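Local coordinates for hypothetical protein Ta0852 (Thermoplasma acidophilum, PDB 1YB2) that is of unproven function but is probably an S-adenosyl-L-methionine-dependent methyltransferase that modifies adenine in tRNA, at residues A[29-34]-A[71-76]; A[169-174]-A[194-199]; A[188-193]-A[218-223]; A[228-233]-A[264-269]. All blocks are in the same frame, centred on the assembly; numbering follows the deposited sequence.

Contact 1. Residues A[29-34]-A[71-76]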
loop_
_atom_site.group_PDB
_atom_site.type_symbol
_atom_site.label_atom_id
_atom_site.label_comp_id
_atom_site.label_asym_id
_atom_site.label_seq_id
_atom_site.Cartn_x
_atom_site.Cartn_y
_atom_site.Cartn_z
ATOM N N LEU A 29 1.655 -17.372 13.675
ATOM C CA LEU A 29 2.296 -18.511 13.019
ATOM C C LEU A 29 1.918 -18.497 11.531
ATOM O O LEU A 29 0.736 -18.598 11.182
ATOM C CB LEU A 29 1.867 -19.816 13.674
ATOM C CG LEU A 29 2.209 -19.969 15.160
ATOM C CD1 LEU A 29 1.670 -21.266 15.683
ATOM C CD2 LEU A 29 3.715 -19.893 15.397
ATOM N N VAL A 30 2.908 -18.344 10.664
ATOM C CA VAL A 30 2.637 -18.206 9.232
ATOM C C VAL A 30 3.116 -19.423 8.457
ATOM O O VAL A 30 3.934 -20.202 8.953
ATOM C CB VAL A 30 3.273 -16.914 8.629
ATOM C CG1 VAL A 30 2.861 -15.695 9.412
ATOM C CG2 VAL A 30 4.810 -16.999 8.564
ATOM N N SER A 31 2.608 -19.580 7.232
ATOM C CA SER A 31 3.049 -20.644 6.343
ATOM C C SER A 31 2.539 -20.375 4.933
ATOM O O SER A 31 1.868 -19.367 4.695
ATOM C CB SER A 31 2.575 -22.015 6.837
ATOM O OG SER A 31 1.224 -22.238 6.478
ATOM N N GLU A 32 2.869 -21.275 4.011
ATOM C CA GLU A 32 2.384 -21.197 2.636
ATOM C C GLU A 32 0.885 -21.530 2.553
ATOM O O GLU A 32 0.272 -21.318 1.512
ATOM C CB GLU A 32 3.216 -22.076 1.673
ATOM C CG GLU A 32 3.210 -21.514 0.238
ATOM C CD GLU A 32 3.940 -22.349 -0.838
ATOM O OE1 GLU A 32 5.146 -22.698 -0.655
ATOM O OE2 GLU A 32 3.307 -22.590 -1.911
ATOM N N ASP A 33 0.283 -22.025 3.632
ATOM C CA ASP A 33 -1.198 -22.131 3.637
ATOM C C ASP A 33 -1.946 -21.709 4.909
ATOM O O ASP A 33 -2.580 -20.657 4.911
ATOM C CB ASP A 33 -1.708 -23.476 3.093
ATOM C CG ASP A 33 -1.226 -24.650 3.893
ATOM O OD1 ASP A 33 -0.020 -24.690 4.197
ATOM O OD2 ASP A 33 -2.055 -25.537 4.217
ATOM N N GLU A 34 -1.879 -22.503 5.979
ATOM C CA GLU A 34 -2.585 -22.147 7.226
ATOM C C GLU A 34 -1.803 -21.183 8.122
ATOM O O GLU A 34 -0.566 -21.194 8.157
ATOM C CB GLU A 34 -2.973 -23.394 8.022
ATOM C CG GLU A 34 -3.987 -24.283 7.321
ATOM C CD GLU A 34 -5.417 -23.779 7.466
ATOM O OE1 GLU A 34 -5.861 -23.538 8.619
ATOM O OE2 GLU A 34 -6.105 -23.636 6.425
ATOM N N LYS A 71 3.751 -30.504 9.890
ATOM C CA LYS A 71 3.536 -29.246 9.168
ATOM C C LYS A 71 4.333 -28.077 9.753
ATOM O O LYS A 71 4.274 -27.824 10.958
ATOM C CB LYS A 71 2.050 -28.900 9.104
ATOM C CG LYS A 71 1.772 -27.757 8.159
ATOM C CD LYS A 71 0.300 -27.407 8.107
ATOM C CE LYS A 71 0.086 -26.213 7.179
ATOM N NZ LYS A 71 0.967 -25.061 7.540
ATOM N N SER A 72 5.047 -27.370 8.876
ATOM C CA SER A 72 5.887 -26.236 9.239
ATOM C C SER A 72 5.129 -24.911 9.400
ATOM O O SER A 72 4.374 -24.494 8.517
ATOM C CB SER A 72 6.971 -26.028 8.185
ATOM O OG SER A 72 7.882 -27.111 8.157
ATOM N N PHE A 73 5.376 -24.239 10.519
ATOM C CA PHE A 73 4.944 -22.859 10.712
ATOM C C PHE A 73 6.147 -22.024 11.076
ATOM O O PHE A 73 7.021 -22.503 11.820
ATOM C CB PHE A 73 3.934 -22.785 11.857
ATOM C CG PHE A 73 2.610 -23.400 11.530
ATOM C CD1 PHE A 73 1.592 -22.632 10.962
ATOM C CD2 PHE A 73 2.378 -24.753 11.779
ATOM C CE1 PHE A 73 0.353 -23.206 10.644
ATOM C CE2 PHE A 73 1.136 -25.346 11.469
ATOM C CZ PHE A 73 0.129 -24.571 10.905
ATOM N N ILE A 74 6.185 -20.789 10.583
ATOM C CA ILE A 74 7.238 -19.838 10.970
ATOM C C ILE A 74 6.650 -18.827 11.971
ATOM O O ILE A 74 5.555 -18.274 11.751
ATOM C CB ILE A 74 7.867 -19.113 9.745
ATOM C CG1 ILE A 74 8.321 -20.118 8.654
ATOM C CG2 ILE A 74 9.031 -18.200 10.163
ATOM C CD1 ILE A 74 9.253 -21.266 9.170
ATOM N N VAL A 75 7.358 -18.621 13.080
ATOM C CA VAL A 75 6.979 -17.596 14.054
ATOM C C VAL A 75 7.230 -16.194 13.501
ATOM O O VAL A 75 8.312 -15.874 12.998
ATOM C CB VAL A 75 7.703 -17.797 15.423
ATOM C CG1 VAL A 75 7.261 -16.733 16.425
ATOM C CG2 VAL A 75 7.410 -19.172 15.983
ATOM N N SER A 76 6.210 -15.355 13.590
ATOM C CA SER A 76 6.339 -13.978 13.166
ATOM C C SER A 76 5.732 -12.998 14.197
ATOM O O SER A 76 4.800 -13.341 14.930
ATOM C CB SER A 76 5.640 -13.805 11.829
ATOM O OG SER A 76 5.755 -12.484 11.361
#
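The phenyl ring of F73 is met obliquely from the facing segment by the carbonyl O of E34, 3.3 Å from F73 CE1, and by CB of L29 and CB of S31. Over one face stands the ammonium of K71, its NZ 3.5 Å above the plane and displaced toward the rim. K71 reaches this place by a nearly straight chain that bends at its final torsion (chi4 -53°), which turns NZ inward to donate to S31 OG at 3.0 Å. A salt bridge from K71 NZ to D33 OD1, 3.5 Å, adds to the grip. S31 OG is used three times: besides the lysine it accepts from D33 N, forming an ST turn, and it donates to E34 O in the carbonyl plane, on a lone pair, at 2.7 Å. Ahead of the turn the backbones pair antiparallel; V30 and I74 exchange two bonds, V30 N to I74 O being almost straight (175°). L29 CD2 lies beside V75 CG2, 3.8 Å apart. Within the FKBP-like N-terminal domain, strand 71-76 is flanked by strands 28-30 and 65-68; L29 and V75 pack on L66 of the latter, while V30 and I74 meet I266 of strand 258-267.

Contact 2. Residues A[169-174]-A[194-199]; sequences SDIADF and VQKIAS
K196 sets out with CG anti to the backbone N (chi1 177°), bends at chi2 (61°) and then runs on extended, a course that carries its chain off helix 194-199 and along the backbone of the 169-174 loop. Its CG and CE pass the carbonyl oxygen of I171, with CE at 3.5 Å from I171 O, and its ammonium arrives at the carbonyl of F174. The ammonium thus probably ties the helix to the main chain at F174, K196 NZ donating to F174 O, though the model is too tight there for the geometry of the bond to be trusted. The aliphatic part of the lysine lies over the intervening turn. A second, apolar touch lies beside it: I171 CG1 and I197 CG1 approach to 4.2 Å, a loose meeting of two buried isoleucines.

The loop has its own internal bracing. D170 OD2 accepts from A172 N at 2.8 Å with its anti lone pair, an Asx turn that opens a short run of helical backbone angles, and D173 N bonds back to D170 O at 3.0 Å. On the helix, S199 OG donates to K196 O at 2.6 Å.

F174 packs on T139 and V141 of strand 137-141 and on L115 of strand 113-117. D170, following strand 164-167, is predicted to bind S-adenosyl-L-methionine; an acidic residue in the loop after this strand, at the C-terminal edge of the parallel sheet, is consistent with the cofactor pocket of a Rossmann-fold methyltransferase.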
loop_
_atom_site.group_PDB
_atom_site.type_symbol
_atom_site.label_atom_id
_atom_site.label_comp_id
_atom_site.label_asym_id
_atom_site.label_seq_id
_atom_site.Cartn_x
_atom_site.Cartn_y
_atom_site.Cartn_z
ATOM N N SER A 169 26.166 -0.702 -7.059
ATOM C CA SER A 169 26.818 -1.990 -7.182
ATOM C C SER A 169 25.773 -3.041 -7.494
ATOM O O SER A 169 24.566 -2.797 -7.339
ATOM C CB SER A 169 27.547 -2.362 -5.879
ATOM O OG SER A 169 26.626 -2.581 -4.825
ATOM N N ASP A 170 26.239 -4.200 -7.954
ATOM C CA ASP A 170 25.404 -5.384 -8.049
ATOM C C ASP A 170 25.230 -5.910 -6.638
ATOM O O ASP A 170 26.169 -5.854 -5.825
ATOM C CB ASP A 170 26.076 -6.456 -8.917
ATOM C CG ASP A 170 25.139 -7.611 -9.255
ATOM O OD1 ASP A 170 24.647 -7.638 -10.413
ATOM O OD2 ASP A 170 24.883 -8.477 -8.369
ATOM N N ILE A 171 24.036 -6.430 -6.357
ATOM C CA ILE A 171 23.729 -7.015 -5.055
ATOM C C ILE A 171 24.734 -8.105 -4.640
ATOM O O ILE A 171 25.046 -8.245 -3.454
ATOM C CB ILE A 171 22.231 -7.497 -4.955
ATOM C CG1 ILE A 171 21.882 -7.953 -3.535
ATOM C CG2 ILE A 171 21.920 -8.594 -5.962
ATOM C CD1 ILE A 171 21.912 -6.830 -2.502
ATOM N N ALA A 172 25.259 -8.845 -5.614
ATOM C CA ALA A 172 26.270 -9.882 -5.338
ATOM C C ALA A 172 27.498 -9.314 -4.618
ATOM O O ALA A 172 28.034 -9.935 -3.692
ATOM C CB ALA A 172 26.692 -10.576 -6.634
ATOM N N ASP A 173 27.921 -8.127 -5.049
ATOM C CA ASP A 173 29.106 -7.461 -4.512
ATOM C C ASP A 173 28.799 -6.598 -3.296
ATOM O O ASP A 173 29.713 -6.194 -2.582
ATOM C CB ASP A 173 29.761 -6.608 -5.595
ATOM C CG ASP A 173 30.056 -7.402 -6.850
ATOM O OD1 ASP A 173 30.574 -8.537 -6.725
ATOM O OD2 ASP A 173 29.769 -6.892 -7.954
ATOM N N PHE A 174 27.516 -6.324 -3.064
ATOM C CA PHE A 174 27.114 -5.413 -2.005
ATOM C C PHE A 174 27.462 -5.973 -0.641
ATOM O O PHE A 174 27.137 -7.103 -0.325
ATOM C CB PHE A 174 25.604 -5.100 -2.087
ATOM C CG PHE A 174 25.102 -4.232 -0.968
ATOM C CD1 PHE A 174 25.583 -2.932 -0.804
ATOM C CD2 PHE A 174 24.147 -4.714 -0.075
ATOM C CE1 PHE A 174 25.121 -2.132 0.235
ATOM C CE2 PHE A 174 23.676 -3.923 0.962
ATOM C CZ PHE A 174 24.159 -2.629 1.118
ATOM N N VAL A 194 19.441 -15.003 -3.605
ATOM C CA VAL A 194 18.624 -15.277 -2.439
ATOM C C VAL A 194 19.450 -15.540 -1.176
ATOM O O VAL A 194 19.102 -15.033 -0.127
ATOM C CB VAL A 194 17.518 -16.351 -2.698
ATOM C CG1 VAL A 194 16.355 -15.714 -3.439
ATOM C CG2 VAL A 194 18.063 -17.548 -3.487
ATOM N N GLN A 195 20.561 -16.268 -1.276
ATOM C CA GLN A 195 21.362 -16.521 -0.079
ATOM C C GLN A 195 22.004 -15.229 0.451
ATOM O O GLN A 195 21.964 -14.960 1.653
ATOM C CB GLN A 195 22.395 -17.621 -0.311
ATOM C CG GLN A 195 22.572 -18.490 0.926
ATOM C CD GLN A 195 22.533 -19.983 0.639
ATOM O OE1 GLN A 195 23.405 -20.734 1.095
ATOM N NE2 GLN A 195 21.525 -20.424 -0.119
ATOM N N LYS A 196 22.559 -14.433 -0.463
ATOM C CA LYS A 196 23.035 -13.095 -0.146
ATOM C C LYS A 196 21.977 -12.201 0.535
ATOM O O LYS A 196 22.236 -11.621 1.601
ATOM C CB LYS A 196 23.563 -12.412 -1.409
ATOM C CG LYS A 196 24.020 -10.964 -1.197
ATOM C CD LYS A 196 25.149 -10.903 -0.188
ATOM C CE LYS A 196 26.063 -9.732 -0.478
ATOM N NZ LYS A 196 26.985 -9.468 0.667
ATOM N N ILE A 197 20.815 -12.074 -0.099
ATOM C CA ILE A 197 19.692 -11.277 0.432
ATOM C C ILE A 197 19.262 -11.807 1.799
ATOM O O ILE A 197 19.115 -11.031 2.764
ATOM C CB ILE A 197 18.483 -11.221 -0.576
ATOM C CG1 ILE A 197 18.849 -10.389 -1.827
ATOM C CG2 ILE A 197 17.223 -10.586 0.083
ATOM C CD1 ILE A 197 17.829 -10.532 -2.987
ATOM N N ALA A 198 19.079 -13.129 1.895
ATOM C CA ALA A 198 18.726 -13.755 3.174
ATOM C C ALA A 198 19.697 -13.394 4.289
ATOM O O ALA A 198 19.269 -13.113 5.400
ATOM C CB ALA A 198 18.626 -15.274 3.035
ATOM N N SER A 199 21.001 -13.404 3.996
ATOM C CA SER A 199 22.027 -13.114 5.004
ATOM C C SER A 199 21.926 -11.711 5.615
ATOM O O SER A 199 22.497 -11.445 6.684
ATOM C CB SER A 199 23.430 -13.334 4.417
ATOM O OG SER A 199 23.792 -12.262 3.564
#

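Contact 3. Residues A[188-193]-A[218-223]; sequences PDPWNH and EKTVLS
Ring contacts between W191 and K219 dominate this meeting of loop and helix. The lysine chain crosses the indole at about a right angle, its CD 3.7 Å above the plane and over the centre, and its CE makes a CH-pi contact with the five-membered ring, 3.7 Å from the centroid. K219 NZ adds a cation-pi interaction with the same ring at 4.7 Å, lying 22° off the normal. The indole is sandwiched, since D189 CA occupies the opposite face, toward the rim. With CG of W191 held between its backbone N and carbonyl carbon (chi1 50°), the ring lies back over its own loop and presents the other face to the helix.

Van der Waals contacts complete the interface. T220 OG1 sits in the plane of the indole at its edge, 3.3 Å from W191 CE3, and also touches P190 CG; this hydroxyl is engaged with the carbonyl of Q216. S223 brings its CB to 3.6 Å from W191 CB.

Hydrogen bonds act within each segment. N192 ND2 donates almost straight to D189 OD2 (2.9 Å, 174°), bracing the 189-192 turn, while S223 OG returns to T220 O, one turn back in the helix.

Loop 188-193 leads from strand 180-185 to helix 194-199, and helix 214-223 follows strand 205-211; P190 and T220 both rest on F209 and L211 of that strand.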
loop_
_atom_site.group_PDB
_atom_site.type_symbol
_atom_site.label_atom_id
_atom_site.label_comp_id
_atom_site.label_asym_id
_atom_site.label_seq_id
_atom_site.Cartn_x
_atom_site.Cartn_y
_atom_site.Cartn_z
ATOM N N PRO A 188 16.425 -8.487 -12.253
ATOM C CA PRO A 188 16.216 -9.529 -13.264
ATOM C C PRO A 188 16.274 -10.943 -12.696
ATOM O O PRO A 188 15.368 -11.750 -12.955
ATOM C CB PRO A 188 17.395 -9.331 -14.226
ATOM C CG PRO A 188 17.823 -7.956 -14.044
ATOM C CD PRO A 188 17.539 -7.594 -12.625
ATOM N N ASP A 189 17.318 -11.247 -11.925
ATOM C CA ASP A 189 17.580 -12.633 -11.531
ATOM C C ASP A 189 17.706 -12.822 -10.013
ATOM O O ASP A 189 18.793 -13.135 -9.508
ATOM C CB ASP A 189 18.827 -13.159 -12.258
ATOM C CG ASP A 189 20.085 -12.369 -11.924
ATOM O OD1 ASP A 189 19.972 -11.184 -11.519
ATOM O OD2 ASP A 189 21.193 -12.950 -12.057
ATOM N N PRO A 190 16.595 -12.627 -9.268
ATOM C CA PRO A 190 16.731 -12.767 -7.808
ATOM C C PRO A 190 17.137 -14.171 -7.329
ATOM O O PRO A 190 17.778 -14.286 -6.280
ATOM C CB PRO A 190 15.352 -12.361 -7.281
ATOM C CG PRO A 190 14.414 -12.558 -8.427
ATOM C CD PRO A 190 15.225 -12.243 -9.661
ATOM N N TRP A 191 16.780 -15.220 -8.079
ATOM C CA TRP A 191 17.182 -16.597 -7.726
ATOM C C TRP A 191 18.697 -16.744 -7.532
ATOM O O TRP A 191 19.151 -17.628 -6.815
ATOM C CB TRP A 191 16.637 -17.639 -8.731
ATOM C CG TRP A 191 16.917 -17.271 -10.167
ATOM C CD1 TRP A 191 18.021 -17.601 -10.894
ATOM C CD2 TRP A 191 16.105 -16.447 -11.020
ATOM N NE1 TRP A 191 17.941 -17.051 -12.164
ATOM C CE2 TRP A 191 16.778 -16.337 -12.263
ATOM C CE3 TRP A 191 14.868 -15.807 -10.862
ATOM C CZ2 TRP A 191 16.255 -15.614 -13.336
ATOM C CZ3 TRP A 191 14.353 -15.084 -11.928
ATOM C CH2 TRP A 191 15.049 -14.993 -13.153
ATOM N N ASN A 192 19.482 -15.865 -8.142
ATOM C CA ASN A 192 20.939 -15.945 -8.027
ATOM C C ASN A 192 21.479 -15.214 -6.812
ATOM O O ASN A 192 22.692 -15.254 -6.551
ATOM C CB ASN A 192 21.612 -15.402 -9.292
ATOM C CG ASN A 192 21.509 -16.358 -10.465
ATOM O OD1 ASN A 192 21.602 -17.578 -10.306
ATOM N ND2 ASN A 192 21.308 -15.808 -11.650
ATOM N N HIS A 193 20.584 -14.552 -6.068
ATOM C CA HIS A 193 20.990 -13.694 -4.944
ATOM C C HIS A 193 20.203 -13.913 -3.659
ATOM O O HIS A 193 20.304 -13.125 -2.723
ATOM C CB HIS A 193 20.922 -12.226 -5.376
ATOM C CG HIS A 193 21.635 -11.967 -6.666
ATOM N ND1 HIS A 193 23.003 -12.092 -6.793
ATOM C CD2 HIS A 193 21.171 -11.629 -7.891
ATOM C CE1 HIS A 193 23.351 -11.830 -8.040
ATOM N NE2 HIS A 193 22.260 -11.546 -8.724
ATOM N N GLU A 218 8.221 -18.350 -10.928
ATOM C CA GLU A 218 8.330 -19.751 -10.535
ATOM C C GLU A 218 9.769 -20.123 -10.175
ATOM O O GLU A 218 10.008 -20.798 -9.180
ATOM C CB GLU A 218 7.784 -20.647 -11.646
ATOM C CG GLU A 218 7.968 -22.145 -11.427
ATOM C CD GLU A 218 7.331 -22.958 -12.527
ATOM O OE1 GLU A 218 7.625 -22.684 -13.724
ATOM O OE2 GLU A 218 6.539 -23.874 -12.199
ATOM N N LYS A 219 10.720 -19.674 -10.991
ATOM C CA LYS A 219 12.143 -19.876 -10.704
ATOM C C LYS A 219 12.554 -19.229 -9.363
ATOM O O LYS A 219 13.357 -19.774 -8.608
ATOM C CB LYS A 219 12.973 -19.278 -11.837
ATOM C CG LYS A 219 14.391 -19.794 -11.896
ATOM C CD LYS A 219 15.039 -19.427 -13.231
ATOM C CE LYS A 219 16.480 -19.943 -13.315
ATOM N NZ LYS A 219 16.617 -21.381 -12.881
ATOM N N THR A 220 12.028 -18.043 -9.104
ATOM C CA THR A 220 12.281 -17.341 -7.844
ATOM C C THR A 220 11.767 -18.159 -6.654
ATOM O O THR A 220 12.471 -18.327 -5.653
ATOM C CB THR A 220 11.652 -15.938 -7.868
ATOM O OG1 THR A 220 12.244 -15.170 -8.922
ATOM C CG2 THR A 220 11.832 -15.204 -6.515
ATOM N N VAL A 221 10.536 -18.665 -6.763
ATOM C CA VAL A 221 9.925 -19.416 -5.668
ATOM C C VAL A 221 10.705 -20.704 -5.397
ATOM O O VAL A 221 10.973 -21.049 -4.246
ATOM C CB VAL A 221 8.417 -19.726 -5.930
ATOM C CG1 VAL A 221 7.882 -20.720 -4.889
ATOM C CG2 VAL A 221 7.593 -18.441 -5.894
ATOM N N LEU A 222 11.102 -21.380 -6.469
ATOM C CA LEU A 222 11.874 -22.619 -6.373
ATOM C C LEU A 222 13.212 -22.399 -5.694
ATOM O O LEU A 222 13.699 -23.285 -5.017
ATOM C CB LEU A 222 12.078 -23.241 -7.766
ATOM C CG LEU A 222 11.052 -24.265 -8.272
ATOM C CD1 LEU A 222 9.633 -23.986 -7.764
ATOM C CD2 LEU A 222 11.058 -24.322 -9.792
ATOM N N SER A 223 13.791 -21.214 -5.859
ATOM C CA SER A 223 15.073 -20.891 -5.220
ATOM C C SER A 223 15.001 -20.581 -3.706
ATOM O O SER A 223 16.037 -20.536 -3.044
ATOM C CB SER A 223 15.748 -19.714 -5.927
ATOM O OG SER A 223 15.131 -18.477 -5.580
#

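Contact 4. Residues A[228-233]-A[264-269]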
loop_
_atom_site.group_PDB
_atom_site.type_symbol
_atom_site.label_atom_id
_atom_site.label_comp_id
_atom_site.label_asym_id
_atom_site.label_seq_id
_atom_site.Cartn_x
_atom_site.Cartn_y
_atom_site.Cartn_z
ATOM N N GLY A 228 17.193 -20.250 3.213
ATOM C CA GLY A 228 16.764 -19.913 4.575
ATOM C C GLY A 228 15.571 -18.964 4.636
ATOM O O GLY A 228 15.310 -18.339 5.656
HETATM N N MSE A 229 14.859 -18.859 3.521
HETATM C CA MSE A 229 13.612 -18.114 3.433
HETATM C C MSE A 229 12.469 -19.080 3.231
HETATM O O MSE A 229 12.643 -20.145 2.662
HETATM C CB MSE A 229 13.661 -17.102 2.283
HETATM C CG MSE A 229 14.507 -15.865 2.597
HETATM SE SE MSE A 229 14.175 -14.476 1.238
HETATM C CE MSE A 229 15.831 -14.614 0.265
ATOM N N HIS A 230 11.298 -18.713 3.733
ATOM C CA HIS A 230 10.108 -19.547 3.597
ATOM C C HIS A 230 9.084 -18.798 2.736
ATOM O O HIS A 230 8.696 -17.691 3.080
ATOM C CB HIS A 230 9.544 -19.853 4.983
ATOM C CG HIS A 230 8.405 -20.812 4.964
ATOM N ND1 HIS A 230 8.588 -22.179 5.000
ATOM C CD2 HIS A 230 7.070 -20.608 4.878
ATOM C CE1 HIS A 230 7.408 -22.773 4.948
ATOM N NE2 HIS A 230 6.472 -21.842 4.875
ATOM N N HIS A 231 8.683 -19.397 1.611
ATOM C CA HIS A 231 7.664 -18.834 0.710
ATOM C C HIS A 231 6.314 -18.704 1.416
ATOM O O HIS A 231 5.840 -19.660 2.037
ATOM C CB HIS A 231 7.544 -19.704 -0.548
ATOM C CG HIS A 231 6.498 -19.255 -1.526
ATOM N ND1 HIS A 231 6.427 -17.967 -2.017
ATOM C CD2 HIS A 231 5.528 -19.954 -2.168
ATOM C CE1 HIS A 231 5.437 -17.884 -2.890
ATOM N NE2 HIS A 231 4.872 -19.075 -2.995
ATOM N N LEU A 232 5.721 -17.516 1.330
ATOM C CA LEU A 232 4.425 -17.233 1.944
ATOM C C LEU A 232 3.375 -17.328 0.858
ATOM O O LEU A 232 2.468 -18.141 0.940
ATOM C CB LEU A 232 4.405 -15.839 2.588
ATOM C CG LEU A 232 5.289 -15.623 3.832
ATOM C CD1 LEU A 232 5.237 -14.164 4.310
ATOM C CD2 LEU A 232 4.882 -16.547 4.954
ATOM N N GLU A 233 3.519 -16.494 -0.167
ATOM C CA GLU A 233 2.616 -16.518 -1.292
ATOM C C GLU A 233 3.159 -15.701 -2.440
ATOM O O GLU A 233 4.014 -14.811 -2.253
ATOM C CB GLU A 233 1.221 -16.025 -0.891
ATOM C CG GLU A 233 1.055 -14.552 -0.694
ATOM C CD GLU A 233 -0.419 -14.149 -0.608
ATOM O OE1 GLU A 233 -1.308 -15.005 -0.851
ATOM O OE2 GLU A 233 -0.686 -12.964 -0.309
ATOM N N PHE A 264 6.171 -13.050 -1.854
ATOM C CA PHE A 264 6.529 -12.727 -0.470
ATOM C C PHE A 264 7.163 -13.935 0.209
ATOM O O PHE A 264 6.671 -15.054 0.072
ATOM C CB PHE A 264 5.287 -12.324 0.334
ATOM C CG PHE A 264 4.565 -11.135 -0.219
ATOM C CD1 PHE A 264 3.440 -11.302 -1.033
ATOM C CD2 PHE A 264 5.020 -9.841 0.053
ATOM C CE1 PHE A 264 2.756 -10.192 -1.561
ATOM C CE2 PHE A 264 4.344 -8.714 -0.469
ATOM C CZ PHE A 264 3.213 -8.893 -1.270
ATOM N N ALA A 265 8.226 -13.696 0.969
ATOM C CA ALA A 265 8.932 -14.754 1.691
ATOM C C ALA A 265 9.360 -14.231 3.062
ATOM O O ALA A 265 9.659 -13.033 3.218
ATOM C CB ALA A 265 10.149 -15.223 0.881
ATOM N N ILE A 266 9.366 -15.113 4.054
ATOM C CA ILE A 266 9.854 -14.765 5.402
ATOM C C ILE A 266 11.218 -15.405 5.709
ATOM O O ILE A 266 11.420 -16.585 5.445
ATOM C CB ILE A 266 8.780 -15.115 6.499
ATOM C CG1 ILE A 266 9.189 -14.638 7.899
ATOM C CG2 ILE A 266 8.378 -16.627 6.461
ATOM C CD1 ILE A 266 8.019 -14.647 8.894
ATOM N N LYS A 267 12.154 -14.611 6.249
ATOM C CA LYS A 267 13.456 -15.112 6.713
ATOM C C LYS A 267 13.316 -15.998 7.960
ATOM O O LYS A 267 12.760 -15.578 8.991
ATOM C CB LYS A 267 14.407 -13.934 7.022
ATOM C CG LYS A 267 15.779 -14.339 7.621
ATOM C CD LYS A 267 16.688 -14.983 6.573
ATOM C CE LYS A 267 17.958 -15.587 7.221
ATOM N NZ LYS A 267 18.814 -14.512 7.842
ATOM N N LYS A 268 13.861 -17.211 7.881
ATOM C CA LYS A 268 13.884 -18.108 9.037
ATOM C C LYS A 268 15.087 -17.820 9.911
ATOM O O LYS A 268 16.134 -17.438 9.401
ATOM C CB LYS A 268 13.879 -19.559 8.573
ATOM C CG LYS A 268 12.624 -19.895 7.778
ATOM C CD LYS A 268 12.590 -21.362 7.315
ATOM C CE LYS A 268 13.709 -21.649 6.348
ATOM N NZ LYS A 268 13.596 -23.031 5.813
ATOM N N SER A 269 14.949 -18.010 11.226
ATOM C CA SER A 269 16.086 -17.869 12.127
ATOM C C SER A 269 17.094 -19.017 11.996
ATOM O O SER A 269 18.252 -18.877 12.387
ATOM C CB SER A 269 15.604 -17.784 13.589
ATOM O OG SER A 269 15.004 -19.011 13.987
HETATM O O HOH W 1 11.603 -23.041 3.338
#
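Strands 229-233 and 264-267 run antiparallel, their axes 4.4 Å apart at closest and their directions 147° apart, with H230 and I266 exchanging two backbone bonds. Beyond this pair the register slips by one residue: F264 O takes L232 N at 2.9 Å and, weakly, E233 N, while F264 N donates almost straight to E233 O (178°). L232 and E233 thus both face F264, a classic beta bulge. At the other end K268 N bonds to G228 O. Among side chains, L232 CD2 meets I266 CG2 at 3.8 Å, and I266 CG2 also lies against H230 CB at 3.7 Å. On the other face the selenium of selenomethionine M229 approaches A265 CB. At the edge of the seven-stranded methyltransferase sheet, strand 258-267 runs antiparallel to both its neighbours, 205-211 and the outermost strand 229-242. E233 and F264 lie side by side, carboxylate and ring planes 38° apart, E233 CG reaching F264 CD1 at 4.0 Å. K268 arches over G228, bent at its third torsion, and a water that accepts from K268 NZ donates to M229 O. K267 points its ammonium elsewhere, to the carbonyl of A198.

How the contacts relate
From the N terminus, contact 1 closes first, joining strand 28-30 to strand 71-76 in the N-terminal sheet. Contacts 2 and 3 then cross along the chain: 188-193 precedes 194-199, and 218-223 follows it, linking the loops after strands 164-167 and 180-185 to the helices beyond. They touch where I171 packs on H193. Contact 4 comes last, in series with the others, closing the loop between strands 229-242 and 258-267. It meets contact 1 through V30 and L232, joining the two domains, contact 2 through K267 and A198, and contact 3 through V221 and H231.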